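Local atomic coordinates of rutinosidase (Aspergillus niger, PDB entry 6I1A), a protein that hydrolyses glycosidic bonds as a secreted family 5 rutinosidase, releasing rutinose from flavonoid glycosides such as rutin, and probably also acts on beta-1,3-glucans. Residues A[155-160]-A[216-221]; A[190-195]-A[221-226]; A[195-200]-A[209-214]. All blocks are in the same frame, centred on the assembly; numbering follows the deposited sequence. Where two conformers were deposited one is given.

Contact 1. Residues A[155-160]-A[216-221]; sequences WYWFYN and AAWVLK. With NAG (2-acetamido-2-deoxy-beta-D-glucopyranose), chain D.
W218 and W157 share one water, which accepts from the indole NE1 of W218 at 2.9 Å and donates to W157 O at 2.8 Å. A second, weak donation reaches N160 O, so the water spans the ends of the type II turn W157-N160 and fastens that turn to helix 213-233. Backbone atoms of the turn lie over one face of the indole. Y159 CA stands 3.4 Å from the centroid of the six-membered ring of W218, almost on the ring normal (6° off it), a CH-pi contact, while Y159 N lies over the same face nearer the rim. The other face carries CD of K221, one helical turn on, so the indole is sandwiched between the turn and an aliphatic lysine chain.

W218 points its CB at the loop, and a chi1 of -168° sets CG anti to the backbone N. Its CD1 edge is driven at the face of W157, with CZ3 of W157 at 3.6 Å, a T-shaped pair with planes at 84°. W157 NE1 is held elsewhere, by S167 OG of helix 161-179. V219 completes the fit: its CG2 touches W157 CZ3 at the edge of that ring and lies 4.1 Å from F158 CE1. A branched, compact valine suits this spot between two large rings. The Y159 ring adds an offset edge-to-face approach to W218, but it was modelled in two conformers.

N160 ends the turn and N-caps helix 161-179 through OD1 to H163 N, while its ND2 carries the N-linked sugar. Aromatic surface thus supplies the adhesion and the indole N-H the polar fixing; together with the cap they set the backbone just before the glycosylated asparagine against helix 213-233.

Contact 2. Residues A[190-195]-A[221-226]; sequences EPINEP and KYIRAV. With EDO (1,2-ethanediol), chain K.
The ring of P191 lies against I223 and V226, its CG 3.8 Å from I223 CD1 and 3.9 Å from V226 CG1. This is beta-alpha packing of the TIM barrel: the chain leaving the short strand 187-190 meets the inward side of helix 213-233, the next helix along the sequence. Y222, I223 and V226 all meet the loop and are buried, which suits the aliphatic I223 and V226; Y222 needs a partner for its hydroxyl.

I223 reaches the loop through its longer branch. CG1 stands beside the backbone N (chi1 -59°), and CD1 beyond it touches both P191 CG and, at 4.0 Å, I192 CG2. I192 in turn sets CB against the Y222 ring, with CE2 4.0 Å away. Y222 has CG anti to its own N (chi1 173°), and V226 CG2 lies over one face of its ring, toward the rim. W157 meets the same ring edge-to-face, while S167 and I171 of helix 161-179 touch it too.

A tyrosine fits here because its ring packs among aliphatic side chains while its hydroxyl bonds the P191 carbonyl. P191 also touches V239 of the neighbouring strand 239-241.

Further along, N193-E194-P195 is the Asn-Glu-Pro sequence that in family 5 relatives bears the acid/base glutamate. The E194 carboxylate oxygens accept one hydroxyl each from a 1,2-ethanediol, probably from the crystallisation liquor, and OE2 also bonds H266 ND1. What joins loop to helix by a polar link is the Y222 hydroxyl, which donates to P191 O at 2.8 Å, approaching at 131° to the C=O bond and tilted out of the carbonyl plane.

Contact 3. Residues A[195-200]-A[209-214]; sequences PADNNT and LALTDH. With NAG (2-acetamido-2-deoxy-beta-D-glucopyranose), chain F; EDO (1,2-ethanediol), chain O.
D197 grips T212 with both carboxylate oxygens. OD1 takes the backbone N-H of T212 at 2.8 Å in a nearly straight bond (169°), and OD2 takes the hydroxyl OG1 of T212 at 2.6 Å; both use their syn lone pairs. CG of D197 sits between its backbone N and carbonyl carbon (chi1 67°), and the two bonds fix the carboxylate beyond it. T212 OG1 accepts as well, from G215 N, and so N-caps helix 213-233: threonine can give one bond to the aspartate while receiving another from the helix end.

Next to this pair, N198 N donates to A210 O at 2.9 Å. N198 ND2, linked to an N-acetylglucosamine, donates to L209 O, also at 2.9 Å, with the acceptor close to the amide plane, so the carbonyl fixes how the glycosylated amide is turned. The sugar's acetyl methyl C8 comes 3.8 Å from T212 CG2.

Outward, small residues let the backbones draw close: A196 CB is 4.1 Å from A210 CB. L211 CD1 rests beside D197 OD1. L209 extends the surface toward V203 of the second subunit. An aspartate gripping both N-H and hydroxyl of an N-cap threonine closes the loop from D197 to T212, part of the long beta-alpha connection between strand 187-190 and helix 213-233 of a TIM-barrel glycosidase, which carries an N-glycan on N198.

How the contacts relate
All three contacts share helix 213-233, taking successive portions of it: contact 3 its start, contact 1 its first turns and contact 2 the turn after. Along the chain the loop segments come as 155-160, 190-195 and 195-200, so contacts 1 and 2 interleave while contact 3 falls within the span of either. Contacts 1 and 2 have centres about 9 Å apart and share K221, and W157 CH2 packs 3.5 Å from I192 CD1. Contact 3 lies about 10 Å from contact 1, joined by the hydrogen bond of W155 NE1 with N199 OD1, and about 15 Å from contact 2, with P195 in common. One barrel helix thus ties together two glycan-bearing beta-alpha loops, one also holding the Asn-Glu-Pro sequence.

Contact 1. Residues A[155-160]-A[216-221]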
loop_
_atom_site.group_PDB
_atom_site.type_symbol
_atom_site.label_atom_id
_atom_site.label_comp_id
_atom_site.label_asym_id
_atom_site.label_seq_id
_atom_site.Cartn_x
_atom_site.Cartn_y
_atom_site.Cartn_z
ATOM N N TRP A 155 -20.599 -1.681 -13.525
ATOM C CA TRP A 155 -19.442 -2.571 -13.805
ATOM C C TRP A 155 -19.755 -3.564 -14.922
ATOM O O TRP A 155 -19.077 -4.541 -15.067
ATOM C CB TRP A 155 -19.015 -3.315 -12.542
ATOM C CG TRP A 155 -18.320 -2.576 -11.442
ATOM C CD1 TRP A 155 -16.964 -2.414 -11.342
ATOM C CD2 TRP A 155 -18.912 -2.023 -10.261
ATOM N NE1 TRP A 155 -16.681 -1.808 -10.160
ATOM C CE2 TRP A 155 -17.840 -1.551 -9.473
ATOM C CE3 TRP A 155 -20.220 -1.893 -9.776
ATOM C CZ2 TRP A 155 -18.008 -0.953 -8.217
ATOM C CZ3 TRP A 155 -20.386 -1.335 -8.530
ATOM C CH2 TRP A 155 -19.303 -0.858 -7.767
ATOM N N TYR A 156 -20.783 -3.233 -15.716
ATOM C CA TYR A 156 -21.302 -4.187 -16.697
ATOM C C TYR A 156 -20.339 -4.474 -17.839
ATOM O O TYR A 156 -20.504 -5.504 -18.548
ATOM C CB TYR A 156 -22.646 -3.700 -17.285
ATOM C CG TYR A 156 -23.707 -3.379 -16.241
ATOM C CD1 TYR A 156 -24.360 -4.438 -15.582
ATOM C CD2 TYR A 156 -24.029 -2.105 -15.847
ATOM C CE1 TYR A 156 -25.358 -4.179 -14.633
ATOM C CE2 TYR A 156 -25.024 -1.830 -14.898
ATOM C CZ TYR A 156 -25.647 -2.888 -14.276
ATOM O OH TYR A 156 -26.593 -2.620 -13.298
ATOM N N TRP A 157 -19.355 -3.623 -18.077
ATOM C CA TRP A 157 -18.398 -3.823 -19.177
ATOM C C TRP A 157 -17.671 -5.172 -19.087
ATOM O O TRP A 157 -17.409 -5.823 -20.107
ATOM C CB TRP A 157 -17.410 -2.681 -19.170
ATOM C CG TRP A 157 -16.336 -2.724 -20.213
ATOM C CD1 TRP A 157 -16.424 -2.198 -21.464
ATOM C CD2 TRP A 157 -14.992 -3.183 -20.042
ATOM N NE1 TRP A 157 -15.231 -2.360 -22.115
ATOM C CE2 TRP A 157 -14.309 -2.916 -21.252
ATOM C CE3 TRP A 157 -14.265 -3.746 -18.999
ATOM C CZ2 TRP A 157 -12.985 -3.268 -21.487
ATOM C CZ3 TRP A 157 -12.930 -4.040 -19.207
ATOM C CH2 TRP A 157 -12.283 -3.767 -20.402
ATOM N N PHE A 158 -17.287 -5.580 -17.875
ATOM C CA PHE A 158 -16.493 -6.782 -17.687
ATOM C C PHE A 158 -17.223 -8.030 -18.226
ATOM O O PHE A 158 -18.405 -8.248 -17.876
ATOM C CB PHE A 158 -16.132 -7.015 -16.215
ATOM C CG PHE A 158 -15.123 -6.005 -15.720
ATOM C CD1 PHE A 158 -13.778 -6.272 -15.855
ATOM C CD2 PHE A 158 -15.534 -4.862 -15.063
ATOM C CE1 PHE A 158 -12.835 -5.320 -15.478
ATOM C CE2 PHE A 158 -14.582 -3.941 -14.624
ATOM C CZ PHE A 158 -13.245 -4.197 -14.820
ATOM N N TYR A 159 -16.494 -8.830 -18.995
ATOM C CA TYR A 159 -16.893 -10.194 -19.479
ATOM C C TYR A 159 -18.115 -10.107 -20.404
ATOM O O TYR A 159 -18.799 -11.134 -20.606
ATOM C CB TYR A 159 -17.227 -11.110 -18.300
ATOM C CG TYR A 159 -16.307 -10.959 -17.113
ATOM C CD1 TYR A 159 -14.947 -11.123 -17.244
ATOM C CD2 TYR A 159 -16.806 -10.638 -15.866
ATOM C CE1 TYR A 159 -14.091 -10.977 -16.157
ATOM C CE2 TYR A 159 -15.978 -10.483 -14.761
ATOM C CZ TYR A 159 -14.610 -10.615 -14.918
ATOM O OH TYR A 159 -13.817 -10.417 -13.807
ATOM N N ASN A 160 -18.400 -8.943 -20.964
ATOM C CA ASN A 160 -19.626 -8.731 -21.752
ATOM C C ASN A 160 -19.259 -8.418 -23.197
ATOM O O ASN A 160 -18.654 -7.365 -23.494
ATOM C CB ASN A 160 -20.496 -7.703 -21.064
ATOM C CG ASN A 160 -21.775 -7.374 -21.807
ATOM O OD1 ASN A 160 -21.779 -7.058 -23.012
ATOM N ND2 ASN A 160 -22.864 -7.438 -21.045
ATOM N N ALA A 216 -8.575 -8.536 -14.607
ATOM C CA ALA A 216 -7.357 -8.184 -15.344
ATOM C C ALA A 216 -7.243 -8.968 -16.648
ATOM O O ALA A 216 -6.784 -8.410 -17.684
ATOM C CB ALA A 216 -6.157 -8.431 -14.505
ATOM N N ALA A 217 -7.712 -10.212 -16.699
ATOM C CA ALA A 217 -7.682 -11.001 -17.947
ATOM C C ALA A 217 -8.609 -10.362 -18.978
ATOM O O ALA A 217 -8.271 -10.380 -20.186
ATOM C CB ALA A 217 -8.079 -12.454 -17.657
ATOM N N TRP A 218 -9.761 -9.833 -18.575
ATOM C CA TRP A 218 -10.681 -9.205 -19.535
ATOM C C TRP A 218 -10.024 -7.906 -20.017
ATOM O O TRP A 218 -10.097 -7.565 -21.188
ATOM C CB TRP A 218 -12.068 -8.983 -18.920
ATOM C CG TRP A 218 -13.062 -8.632 -19.945
ATOM C CD1 TRP A 218 -13.527 -7.397 -20.264
ATOM C CD2 TRP A 218 -13.676 -9.537 -20.867
ATOM N NE1 TRP A 218 -14.422 -7.471 -21.285
ATOM C CE2 TRP A 218 -14.542 -8.778 -21.681
ATOM C CE3 TRP A 218 -13.648 -10.926 -21.027
ATOM C CZ2 TRP A 218 -15.327 -9.328 -22.680
ATOM C CZ3 TRP A 218 -14.437 -11.460 -22.015
ATOM C CH2 TRP A 218 -15.265 -10.686 -22.820
ATOM N N VAL A 219 -9.441 -7.128 -19.097
ATOM C CA VAL A 219 -8.753 -5.899 -19.524
ATOM C C VAL A 219 -7.677 -6.265 -20.541
ATOM O O VAL A 219 -7.502 -5.538 -21.541
ATOM C CB VAL A 219 -8.159 -5.163 -18.311
ATOM C CG1 VAL A 219 -7.247 -4.046 -18.777
ATOM C CG2 VAL A 219 -9.283 -4.649 -17.412
ATOM N N LEU A 220 -6.880 -7.327 -20.294
ATOM C CA LEU A 220 -5.812 -7.721 -21.231
ATOM C C LEU A 220 -6.366 -8.113 -22.600
ATOM O O LEU A 220 -5.803 -7.727 -23.612
ATOM C CB LEU A 220 -4.979 -8.837 -20.611
ATOM C CG LEU A 220 -3.826 -9.343 -21.477
ATOM C CD1 LEU A 220 -2.866 -8.225 -21.778
ATOM C CD2 LEU A 220 -3.117 -10.473 -20.778
ATOM N N LYS A 221 -7.473 -8.831 -22.627
ATOM C CA LYS A 221 -8.135 -9.185 -23.896
ATOM C C LYS A 221 -8.434 -7.901 -24.665
ATOM O O LYS A 221 -8.225 -7.812 -25.876
ATOM C CB LYS A 221 -9.408 -9.992 -23.594
ATOM C CG LYS A 221 -10.276 -10.322 -24.783
ATOM C CD LYS A 221 -11.629 -10.899 -24.358
ATOM C CE LYS A 221 -12.653 -10.954 -25.478
ATOM N NZ LYS A 221 -12.191 -11.931 -26.485
HETATM C C1 NAG D . -24.138 -6.966 -21.580
HETATM C C2 NAG D . -25.148 -7.991 -22.082
HETATM C C3 NAG D . -26.415 -7.204 -22.445
HETATM C C4 NAG D . -26.882 -6.415 -21.260
HETATM C C5 NAG D . -25.832 -5.436 -20.724
HETATM C C6 NAG D . -26.223 -4.780 -19.393
HETATM C C7 NAG D . -24.363 -9.989 -23.204
HETATM C C8 NAG D . -23.857 -10.500 -24.509
HETATM N N2 NAG D . -24.656 -8.709 -23.214
HETATM O O3 NAG D . -27.480 -8.171 -22.728
HETATM O O4 NAG D . -28.013 -5.571 -21.639
HETATM O O5 NAG D . -24.645 -6.204 -20.486
HETATM O O6 NAG D . -25.283 -3.717 -19.191
HETATM O O7 NAG D . -24.528 -10.676 -22.187
HETATM O O HOH W 1 -16.099 -5.450 -22.518
#

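Contact 2. Residues A[190-195]-A[221-226]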
loop_
_atom_site.group_PDB
_atom_site.type_symbol
_atom_site.label_atom_id
_atom_site.label_comp_id
_atom_site.label_asym_id
_atom_site.label_seq_id
_atom_site.Cartn_x
_atom_site.Cartn_y
_atom_site.Cartn_z
ATOM N N GLU A 190 -5.338 6.377 -25.718
ATOM C CA GLU A 190 -5.492 5.733 -24.406
ATOM C C GLU A 190 -6.892 5.143 -24.284
ATOM O O GLU A 190 -7.886 5.873 -24.112
ATOM C CB GLU A 190 -5.285 6.743 -23.268
ATOM C CG GLU A 190 -5.291 6.073 -21.913
ATOM C CD GLU A 190 -4.779 6.933 -20.794
ATOM O OE1 GLU A 190 -4.921 8.173 -20.844
ATOM O OE2 GLU A 190 -4.135 6.350 -19.877
ATOM N N PRO A 191 -7.029 3.803 -24.453
ATOM C CA PRO A 191 -8.361 3.217 -24.654
ATOM C C PRO A 191 -9.144 2.784 -23.416
ATOM O O PRO A 191 -10.272 2.305 -23.530
ATOM C CB PRO A 191 -7.977 1.967 -25.490
ATOM C CG PRO A 191 -6.671 1.537 -24.943
ATOM C CD PRO A 191 -5.948 2.873 -24.764
ATOM N N ILE A 192 -8.555 2.977 -22.235
ATOM C CA ILE A 192 -9.299 2.695 -20.989
ATOM C C ILE A 192 -8.681 3.543 -19.878
ATOM O O ILE A 192 -7.499 3.930 -19.981
ATOM C CB ILE A 192 -9.283 1.178 -20.645
ATOM C CG1 ILE A 192 -10.420 0.778 -19.681
ATOM C CG2 ILE A 192 -7.934 0.720 -20.140
ATOM C CD1 ILE A 192 -10.704 -0.737 -19.715
ATOM N N ASN A 193 -9.480 3.771 -18.831
ATOM C CA ASN A 193 -9.025 4.546 -17.653
ATOM C C ASN A 193 -9.516 3.880 -16.392
ATOM O O ASN A 193 -10.735 3.676 -16.225
ATOM C CB ASN A 193 -9.570 5.958 -17.736
ATOM C CG ASN A 193 -9.093 6.784 -16.561
ATOM O OD1 ASN A 193 -7.946 7.222 -16.557
ATOM N ND2 ASN A 193 -9.969 6.997 -15.570
ATOM N N GLU A 194 -8.604 3.486 -15.493
ATOM C CA GLU A 194 -8.895 2.980 -14.144
ATOM C C GLU A 194 -9.982 1.900 -14.146
ATOM O O GLU A 194 -10.934 1.962 -13.357
ATOM C CB GLU A 194 -9.205 4.136 -13.193
ATOM C CG GLU A 194 -8.058 5.080 -13.008
ATOM C CD GLU A 194 -8.364 6.218 -12.038
ATOM O OE1 GLU A 194 -9.419 6.243 -11.376
ATOM O OE2 GLU A 194 -7.395 7.057 -11.823
ATOM N N PRO A 195 -9.803 0.816 -14.935
ATOM C CA PRO A 195 -10.717 -0.315 -14.801
ATOM C C PRO A 195 -10.564 -0.933 -13.410
ATOM O O PRO A 195 -9.434 -1.093 -12.902
ATOM C CB PRO A 195 -10.249 -1.278 -15.919
ATOM C CG PRO A 195 -8.775 -0.933 -16.094
ATOM C CD PRO A 195 -8.697 0.549 -15.856
ATOM N N LYS A 221 -7.473 -8.831 -22.627
ATOM C CA LYS A 221 -8.135 -9.185 -23.896
ATOM C C LYS A 221 -8.434 -7.901 -24.665
ATOM O O LYS A 221 -8.225 -7.812 -25.876
ATOM C CB LYS A 221 -9.408 -9.992 -23.594
ATOM C CG LYS A 221 -10.276 -10.322 -24.783
ATOM C CD LYS A 221 -11.629 -10.899 -24.358
ATOM C CE LYS A 221 -12.653 -10.954 -25.478
ATOM N NZ LYS A 221 -12.191 -11.931 -26.485
ATOM N N TYR A 222 -8.980 -6.900 -23.962
ATOM C CA TYR A 222 -9.365 -5.632 -24.612
ATOM C C TYR A 222 -8.130 -4.897 -25.098
ATOM O O TYR A 222 -8.096 -4.433 -26.251
ATOM C CB TYR A 222 -10.159 -4.785 -23.626
ATOM C CG TYR A 222 -10.463 -3.406 -24.113
ATOM C CD1 TYR A 222 -11.273 -3.181 -25.192
ATOM C CD2 TYR A 222 -9.892 -2.284 -23.484
ATOM C CE1 TYR A 222 -11.573 -1.888 -25.601
ATOM C CE2 TYR A 222 -10.162 -0.988 -23.918
ATOM C CZ TYR A 222 -11.017 -0.780 -24.974
ATOM O OH TYR A 222 -11.346 0.466 -25.391
ATOM N N ILE A 223 -7.113 -4.743 -24.251
ATOM C CA ILE A 223 -5.919 -3.976 -24.686
ATOM C C ILE A 223 -5.225 -4.677 -25.871
ATOM O O ILE A 223 -4.755 -4.019 -26.803
ATOM C CB ILE A 223 -4.953 -3.724 -23.537
ATOM C CG1 ILE A 223 -5.624 -2.929 -22.394
ATOM C CG2 ILE A 223 -3.713 -3.009 -24.076
ATOM C CD1 ILE A 223 -6.059 -1.533 -22.802
ATOM N N ARG A 224 -5.157 -5.979 -25.831
ATOM C CA ARG A 224 -4.579 -6.732 -26.978
ATOM C C ARG A 224 -5.407 -6.454 -28.228
ATOM O O ARG A 224 -4.802 -6.275 -29.308
ATOM C CB ARG A 224 -4.539 -8.222 -26.648
ATOM C CG ARG A 224 -3.397 -8.598 -25.743
ATOM C CD ARG A 224 -3.398 -10.083 -25.428
ATOM N NE ARG A 224 -2.106 -10.436 -24.852
ATOM C CZ ARG A 224 -1.873 -11.465 -24.063
ATOM N NH1 ARG A 224 -0.641 -11.652 -23.587
ATOM N NH2 ARG A 224 -2.840 -12.337 -23.749
ATOM N N ALA A 225 -6.726 -6.438 -28.144
ATOM C CA ALA A 225 -7.541 -6.123 -29.313
ATOM C C ALA A 225 -7.309 -4.699 -29.826
ATOM O O ALA A 225 -7.297 -4.438 -31.058
ATOM C CB ALA A 225 -8.983 -6.353 -29.034
ATOM N N VAL A 226 -7.184 -3.735 -28.897
ATOM C CA VAL A 226 -6.936 -2.339 -29.299
ATOM C C VAL A 226 -5.549 -2.212 -29.965
ATOM O O VAL A 226 -5.432 -1.575 -30.991
ATOM C CB VAL A 226 -7.045 -1.386 -28.089
ATOM C CG1 VAL A 226 -6.511 -0.011 -28.508
ATOM C CG2 VAL A 226 -8.481 -1.349 -27.591
HETATM C C1 EDO K . -9.606 8.501 -8.801
HETATM O O1 EDO K . -10.086 8.374 -10.109
HETATM C C2 EDO K . -8.161 8.858 -8.821
HETATM O O2 EDO K . -7.295 7.755 -9.213
#

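Contact 3. Residues A[195-200]-A[209-214]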
loop_
_atom_site.group_PDB
_atom_site.type_symbol
_atom_site.label_atom_id
_atom_site.label_comp_id
_atom_site.label_asym_id
_atom_site.label_seq_id
_atom_site.Cartn_x
_atom_site.Cartn_y
_atom_site.Cartn_z
ATOM N N PRO A 195 -9.803 0.816 -14.935
ATOM C CA PRO A 195 -10.717 -0.315 -14.801
ATOM C C PRO A 195 -10.564 -0.933 -13.410
ATOM O O PRO A 195 -9.434 -1.093 -12.902
ATOM C CB PRO A 195 -10.249 -1.278 -15.919
ATOM C CG PRO A 195 -8.775 -0.933 -16.094
ATOM C CD PRO A 195 -8.697 0.549 -15.856
ATOM N N ALA A 196 -11.667 -1.334 -12.791
ATOM C CA ALA A 196 -11.666 -1.921 -11.438
ATOM C C ALA A 196 -12.923 -2.751 -11.273
ATOM O O ALA A 196 -13.999 -2.213 -11.489
ATOM C CB ALA A 196 -11.560 -0.836 -10.421
ATOM N N ASP A 197 -12.743 -4.018 -10.885
ATOM C CA ASP A 197 -13.871 -4.935 -10.669
ATOM C C ASP A 197 -14.020 -5.301 -9.213
ATOM O O ASP A 197 -14.907 -6.172 -8.910
ATOM C CB ASP A 197 -13.771 -6.210 -11.505
ATOM C CG ASP A 197 -12.637 -7.086 -11.090
ATOM O OD1 ASP A 197 -11.699 -6.578 -10.477
ATOM O OD2 ASP A 197 -12.661 -8.308 -11.412
ATOM N N ASN A 198 -13.207 -4.777 -8.289
ATOM C CA ASN A 198 -13.234 -5.242 -6.873
ATOM C C ASN A 198 -13.319 -4.058 -5.934
ATOM O O ASN A 198 -12.880 -4.193 -4.751
ATOM C CB ASN A 198 -12.048 -6.101 -6.550
ATOM C CG ASN A 198 -12.216 -6.843 -5.249
ATOM O OD1 ASN A 198 -13.312 -7.318 -4.943
ATOM N ND2 ASN A 198 -11.128 -6.903 -4.453
ATOM N N ASN A 199 -13.924 -2.956 -6.335
ATOM C CA ASN A 199 -13.976 -1.704 -5.549
ATOM C C ASN A 199 -15.380 -1.408 -5.003
ATOM O O ASN A 199 -15.673 -0.230 -4.741
ATOM C CB ASN A 199 -13.401 -0.545 -6.357
ATOM C CG ASN A 199 -14.193 -0.256 -7.621
ATOM O OD1 ASN A 199 -14.459 -1.204 -8.355
ATOM N ND2 ASN A 199 -14.516 0.995 -7.840
ATOM N N THR A 200 -16.172 -2.427 -4.693
ATOM C CA THR A 200 -17.456 -2.142 -4.002
ATOM C C THR A 200 -17.166 -1.532 -2.631
ATOM O O THR A 200 -17.909 -0.623 -2.243
ATOM C CB THR A 200 -18.336 -3.364 -3.869
ATOM O OG1 THR A 200 -17.626 -4.351 -3.156
ATOM C CG2 THR A 200 -18.693 -3.949 -5.204
ATOM N N LEU A 209 -5.562 -4.164 -5.256
ATOM C CA LEU A 209 -6.723 -4.999 -4.895
ATOM C C LEU A 209 -7.997 -4.481 -5.566
ATOM O O LEU A 209 -9.034 -5.143 -5.445
ATOM C CB LEU A 209 -6.920 -4.997 -3.382
ATOM C CG LEU A 209 -5.766 -5.619 -2.584
ATOM C CD1 LEU A 209 -6.175 -5.716 -1.125
ATOM C CD2 LEU A 209 -5.300 -6.957 -3.180
ATOM N N ALA A 210 -7.934 -3.356 -6.299
ATOM C CA ALA A 210 -9.139 -2.851 -6.996
ATOM C C ALA A 210 -9.437 -3.696 -8.232
ATOM O O ALA A 210 -10.585 -3.617 -8.716
ATOM C CB ALA A 210 -8.901 -1.441 -7.400
ATOM N N LEU A 211 -8.527 -4.497 -8.713
ATOM C CA LEU A 211 -8.704 -5.313 -9.948
ATOM C C LEU A 211 -8.270 -6.739 -9.667
ATOM O O LEU A 211 -7.081 -6.950 -9.313
ATOM C CB LEU A 211 -7.939 -4.651 -11.098
ATOM C CG LEU A 211 -8.064 -5.334 -12.482
ATOM C CD1 LEU A 211 -9.505 -5.193 -13.030
ATOM C CD2 LEU A 211 -7.065 -4.753 -13.466
ATOM N N THR A 212 -9.192 -7.673 -9.799
ATOM C CA THR A 212 -8.890 -9.116 -9.625
ATOM C C THR A 212 -8.154 -9.673 -10.842
ATOM O O THR A 212 -8.122 -9.060 -11.901
ATOM C CB THR A 212 -10.135 -9.963 -9.365
ATOM O OG1 THR A 212 -10.878 -10.063 -10.593
ATOM C CG2 THR A 212 -11.009 -9.364 -8.295
ATOM N N ASP A 213 -7.522 -10.852 -10.697
ATOM C CA ASP A 213 -6.897 -11.507 -11.853
ATOM C C ASP A 213 -7.933 -11.801 -12.938
ATOM O O ASP A 213 -7.618 -11.655 -14.135
ATOM C CB ASP A 213 -6.193 -12.808 -11.424
ATOM C CG ASP A 213 -4.779 -12.617 -10.855
ATOM O OD1 ASP A 213 -4.080 -11.541 -11.058
ATOM O OD2 ASP A 213 -4.340 -13.571 -10.191
ATOM N N HIS A 214 -9.151 -12.170 -12.565
ATOM C CA HIS A 214 -10.226 -12.426 -13.540
ATOM C C HIS A 214 -10.526 -11.124 -14.318
ATOM O O HIS A 214 -10.636 -11.147 -15.546
ATOM C CB HIS A 214 -11.446 -12.902 -12.758
ATOM C CG HIS A 214 -12.586 -13.432 -13.529
ATOM N ND1 HIS A 214 -13.863 -12.862 -13.442
ATOM C CD2 HIS A 214 -12.693 -14.505 -14.347
ATOM C CE1 HIS A 214 -14.699 -13.566 -14.195
ATOM N NE2 HIS A 214 -13.998 -14.549 -14.805
HETATM C C1 NAG F . -11.236 -7.562 -3.159
HETATM C C2 NAG F . -9.978 -8.385 -2.841
HETATM C C3 NAG F . -10.101 -8.880 -1.356
HETATM C C4 NAG F . -10.325 -7.721 -0.416
HETATM C C5 NAG F . -11.589 -6.997 -0.823
HETATM C C6 NAG F . -11.880 -5.816 0.055
HETATM C C7 NAG F . -8.915 -9.523 -4.711
HETATM C C8 NAG F . -8.848 -10.806 -5.516
HETATM N N2 NAG F . -9.828 -9.482 -3.767
HETATM O O3 NAG F . -8.837 -9.499 -1.007
HETATM O O4 NAG F . -10.595 -8.268 0.915
HETATM O O5 NAG F . -11.378 -6.528 -2.196
HETATM O O6 NAG F . -13.181 -5.272 -0.176
HETATM O O7 NAG F . -8.192 -8.552 -4.985
HETATM C C1 EDO O . -19.336 3.052 -6.327
HETATM O O1 EDO O . -19.567 3.633 -5.040
HETATM C C2 EDO O . -18.101 2.244 -6.199
HETATM O O2 EDO O . -18.094 1.350 -5.092
#